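Local coordinates for protein RNA polymerase sigma factor (Bartonella quintana, PDB 5UXX) that probably directs RNA polymerase to its promoters as a DNA-binding sigma-70-type factor of the ECF subfamily, at residues I142-I145 against K146-S150; L113-D116 against Q117-A120. All blocks are in the same frame, centred on the assembly; numbering follows the deposited sequence.

How the contacts relate
Both contacts are local, each gathering residues three to five apart along a single stretch of chain, and both belong to sigma-70 region 4. Contact 2 comes first in sequence and starts helix 115-125; contact 1 follows after helix 131-138 and forms the first turns of helix 142-159. Their centres lie about 11 Å apart, and the two helices pack directly: the CB atoms of R148 and A120 approach to 3.8 Å, while R148 NH2 and D116 OD2, 3.2 Å apart, form a weak ion pair. The two helix starts thus meet directly within a domain that probably recognises promoter DNA, as region 4 does in related sigma factors.

Contact 1. Residues I142-I145 against K146-S150; sequences IGTI and KSRVS
T144 and R148 lie side by side on the opening turns of helix 142-159, which sequence and family mark as the second, probably DNA-recognising, helix of the region 4 helix-turn-helix. The methyl of T144 sits over one face of the R148 guanidinium, 3.3 Å above its plane and displaced toward the rim, with T144 CG2 3.4 Å from R148 NE. With CG2 anti to the backbone N (OG1 at chi1 -57°), the methyl, not the hydroxyl, faces the guanidinium. The backbone carbonyl of T144 is gripped twice: R148 N donates to T144 O from 2.9 Å in the regular helical bond, while S147 OG, placed between its own N and carbonyl carbon (chi1 69°), donates to T144 O from 2.8 Å at a C=O...O angle of 120°. Two residues earlier another i, i+4 pair lies side by side: K146, extended beyond CG, runs along I142, whose CG2 comes within 3.6 Å of K146 CE.

Farther out, Y131 receives K146 in a cation-pi contact, and K146, V149 and S150 touch apolar side chains of the other protein chain in the assembly. I145 packs against Y131, A135 and C138 of helix 131-138, and V149 against I121 and I124 of helix 115-125. Between these two inward-facing residues the meeting is looser, I145 CG2 standing 4.1 Å from V149 CG2.

Contact 2. Residues L113-D116 against Q117-A120; sequences LSAD and QREA
The R118 guanidinium folds back over the N-cap and first residue of its own helix: A115 CA and S114 O lie over one face, and L113 O stands at the edge. The stronger partner of R118 NH1 is L110 O; L113 O adds a strongly bent bond from NH1 at 3.0 Å (132° at the hydrogen), with the donor above the carbonyl plane. A turn at chi3 (57°) brings the group round to these carbonyls.

This is the start of helix 115-125, with S114 as N-cap. Its hydroxyl accepts from Q117 N at 3.2 Å, capping an N-H of the first turn, and S114 O takes the first regular helical bond from R118 N at 2.9 Å. S114 OG also lies 3.3 Å from Q117 CG, and the side chains of L113 and Q117 cross at about a right angle. Water 1 joins the carboxylates of D116 and E119, donating to D116 OD1 from 2.8 Å and to E119 OE1 from 2.9 Å, which probably eases the closeness of two like charges. E119 OE1 also holds Y70 OH and a salt bridge to R66.

Outward, L113 packs on R155 and L156 and Q117 on A152, all of helix 142-159, whereas E119 leans on F22 and L26 of helix 7-26.

Contact 1. Residues I142-I145 against K146-S150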
loop_
_atom_site.group_PDB
_atom_site.type_symbol
_atom_site.label_atom_id
_atom_site.label_comp_id
_atom_site.label_asym_id
_atom_site.label_seq_id
_atom_site.Cartn_x
_atom_site.Cartn_y
_atom_site.Cartn_z
ATOM N N ILE A 142 10.350 15.970 -3.140
ATOM C CA ILE A 142 9.770 15.549 -4.409
ATOM C C ILE A 142 10.822 14.891 -5.299
ATOM O O ILE A 142 10.565 13.861 -5.926
ATOM C CB ILE A 142 9.126 16.743 -5.145
ATOM C CG1 ILE A 142 7.684 16.937 -4.678
ATOM C CG2 ILE A 142 9.156 16.545 -6.650
ATOM C CD1 ILE A 142 6.956 18.038 -5.411
ATOM N N GLY A 143 12.010 15.488 -5.338
ATOM C CA GLY A 143 13.116 14.963 -6.120
ATOM C C GLY A 143 13.496 13.547 -5.729
ATOM O O GLY A 143 13.856 12.733 -6.580
ATOM N N THR A 144 13.418 13.257 -4.434
ATOM C CA THR A 144 13.745 11.932 -3.918
ATOM C C THR A 144 12.764 10.879 -4.430
ATOM O O THR A 144 13.171 9.809 -4.881
ATOM C CB THR A 144 13.748 11.915 -2.380
ATOM O OG1 THR A 144 14.679 12.889 -1.892
ATOM C CG2 THR A 144 14.141 10.542 -1.862
ATOM N N ILE A 145 11.474 11.194 -4.354
ATOM C CA ILE A 145 10.427 10.312 -4.860
ATOM C C ILE A 145 10.639 10.008 -6.341
ATOM O O ILE A 145 10.555 8.856 -6.768
ATOM C CB ILE A 145 9.024 10.929 -4.660
ATOM C CG1 ILE A 145 8.614 10.848 -3.190
ATOM C CG2 ILE A 145 7.992 10.222 -5.522
ATOM C CD1 ILE A 145 8.455 9.433 -2.680
ATOM N N LYS A 146 10.931 11.051 -7.112
ATOM C CA LYS A 146 11.134 10.918 -8.550
ATOM C C LYS A 146 12.296 9.987 -8.886
ATOM O O LYS A 146 12.187 9.150 -9.783
ATOM C CB LYS A 146 11.363 12.294 -9.175
ATOM C CG LYS A 146 10.102 13.137 -9.261
ATOM C CD LYS A 146 10.379 14.511 -9.846
ATOM C CE LYS A 146 9.091 15.302 -10.000
ATOM N NZ LYS A 146 9.345 16.693 -10.466
ATOM N N SER A 147 13.403 10.131 -8.165
ATOM C CA SER A 147 14.565 9.275 -8.385
ATOM C C SER A 147 14.266 7.842 -7.955
ATOM O O SER A 147 14.705 6.888 -8.595
ATOM C CB SER A 147 15.784 9.811 -7.633
ATOM O OG SER A 147 15.620 9.677 -6.232
ATOM N N ARG A 148 13.511 7.701 -6.869
ATOM C CA ARG A 148 13.103 6.386 -6.385
ATOM C C ARG A 148 12.169 5.704 -7.379
ATOM O O ARG A 148 12.250 4.495 -7.588
ATOM C CB ARG A 148 12.432 6.499 -5.013
ATOM C CG ARG A 148 13.408 6.770 -3.879
ATOM C CD ARG A 148 12.705 6.985 -2.550
ATOM N NE ARG A 148 13.664 7.226 -1.477
ATOM C CZ ARG A 148 13.330 7.521 -0.224
ATOM N NH1 ARG A 148 12.053 7.613 0.121
ATOM N NH2 ARG A 148 14.274 7.724 0.684
ATOM N N VAL A 149 11.281 6.484 -7.990
ATOM C CA VAL A 149 10.360 5.961 -8.992
ATOM C C VAL A 149 11.122 5.488 -10.229
ATOM O O VAL A 149 10.850 4.411 -10.761
ATOM C CB VAL A 149 9.310 7.019 -9.400
ATOM C CG1 VAL A 149 8.631 6.638 -10.709
ATOM C CG2 VAL A 149 8.281 7.199 -8.292
ATOM N N SER A 150 12.086 6.290 -10.670
ATOM C CA SER A 150 12.881 5.964 -11.849
ATOM C C SER A 150 13.713 4.700 -11.650
ATOM O O SER A 150 13.761 3.840 -12.529
ATOM C CB SER A 150 13.796 7.134 -12.216
ATOM O OG SER A 150 13.049 8.231 -12.713
#

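Contact 2. Residues L113-D116 against Q117-A120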
loop_
_atom_site.group_PDB
_atom_site.type_symbol
_atom_site.label_atom_id
_atom_site.label_comp_id
_atom_site.label_asym_id
_atom_site.label_seq_id
_atom_site.Cartn_x
_atom_site.Cartn_y
_atom_site.Cartn_z
ATOM N N LEU A 113 12.927 -5.125 -4.833
ATOM C CA LEU A 113 13.240 -3.710 -4.689
ATOM C C LEU A 113 13.597 -3.374 -3.248
ATOM O O LEU A 113 13.295 -4.137 -2.330
ATOM C CB LEU A 113 12.058 -2.848 -5.141
ATOM C CG LEU A 113 11.524 -3.057 -6.558
ATOM C CD1 LEU A 113 10.295 -2.190 -6.797
ATOM C CD2 LEU A 113 12.601 -2.759 -7.585
ATOM N N SER A 114 14.246 -2.231 -3.052
ATOM C CA SER A 114 14.450 -1.698 -1.712
ATOM C C SER A 114 13.108 -1.245 -1.153
ATOM O O SER A 114 12.151 -1.055 -1.905
ATOM C CB SER A 114 15.447 -0.538 -1.725
ATOM O OG SER A 114 14.894 0.603 -2.358
ATOM N N ALA A 115 13.035 -1.083 0.164
ATOM C CA ALA A 115 11.799 -0.667 0.818
ATOM C C ALA A 115 11.305 0.677 0.288
ATOM O O ALA A 115 10.105 0.873 0.090
ATOM C CB ALA A 115 11.999 -0.598 2.324
ATOM N N ASP A 116 12.237 1.595 0.052
ATOM C CA ASP A 116 11.904 2.930 -0.433
ATOM C C ASP A 116 11.406 2.904 -1.875
ATOM O O ASP A 116 10.449 3.597 -2.219
ATOM C CB ASP A 116 13.115 3.857 -0.313
ATOM C CG ASP A 116 13.398 4.261 1.120
ATOM O OD1 ASP A 116 12.460 4.228 1.944
ATOM O OD2 ASP A 116 14.559 4.607 1.425
ATOM N N GLN A 117 12.059 2.105 -2.713
ATOM C CA GLN A 117 11.672 1.985 -4.115
ATOM C C GLN A 117 10.304 1.333 -4.258
ATOM O O GLN A 117 9.476 1.773 -5.057
ATOM C CB GLN A 117 12.703 1.170 -4.895
ATOM C CG GLN A 117 13.981 1.907 -5.239
ATOM C CD GLN A 117 15.061 0.965 -5.734
ATOM O OE1 GLN A 117 16.141 1.396 -6.138
ATOM N NE2 GLN A 117 14.774 -0.332 -5.705
ATOM N N ARG A 118 10.079 0.278 -3.482
ATOM C CA ARG A 118 8.826 -0.464 -3.532
ATOM C C ARG A 118 7.634 0.421 -3.182
ATOM O O ARG A 118 6.629 0.425 -3.887
ATOM C CB ARG A 118 8.884 -1.670 -2.593
ATOM C CG ARG A 118 7.579 -2.447 -2.485
ATOM C CD ARG A 118 7.801 -3.842 -1.911
ATOM N NE ARG A 118 8.453 -3.812 -0.604
ATOM C CZ ARG A 118 9.732 -4.111 -0.398
ATOM N NH1 ARG A 118 10.505 -4.469 -1.416
ATOM N NH2 ARG A 118 10.240 -4.054 0.825
ATOM N N GLU A 119 7.754 1.176 -2.096
ATOM C CA GLU A 119 6.677 2.056 -1.664
ATOM C C GLU A 119 6.428 3.188 -2.659
ATOM O O GLU A 119 5.280 3.509 -2.971
ATOM C CB GLU A 119 6.977 2.638 -0.284
ATOM C CG GLU A 119 5.920 3.612 0.196
ATOM C CD GLU A 119 6.162 4.081 1.611
ATOM O OE1 GLU A 119 7.315 3.987 2.084
ATOM O OE2 GLU A 119 5.197 4.547 2.250
ATOM N N ALA A 120 7.507 3.790 -3.148
ATOM C CA ALA A 120 7.408 4.912 -4.078
ATOM C C ALA A 120 6.687 4.525 -5.367
ATOM O O ALA A 120 5.809 5.250 -5.835
ATOM C CB ALA A 120 8.792 5.457 -4.392
HETATM O O HOH W 1 9.846 5.329 1.716
#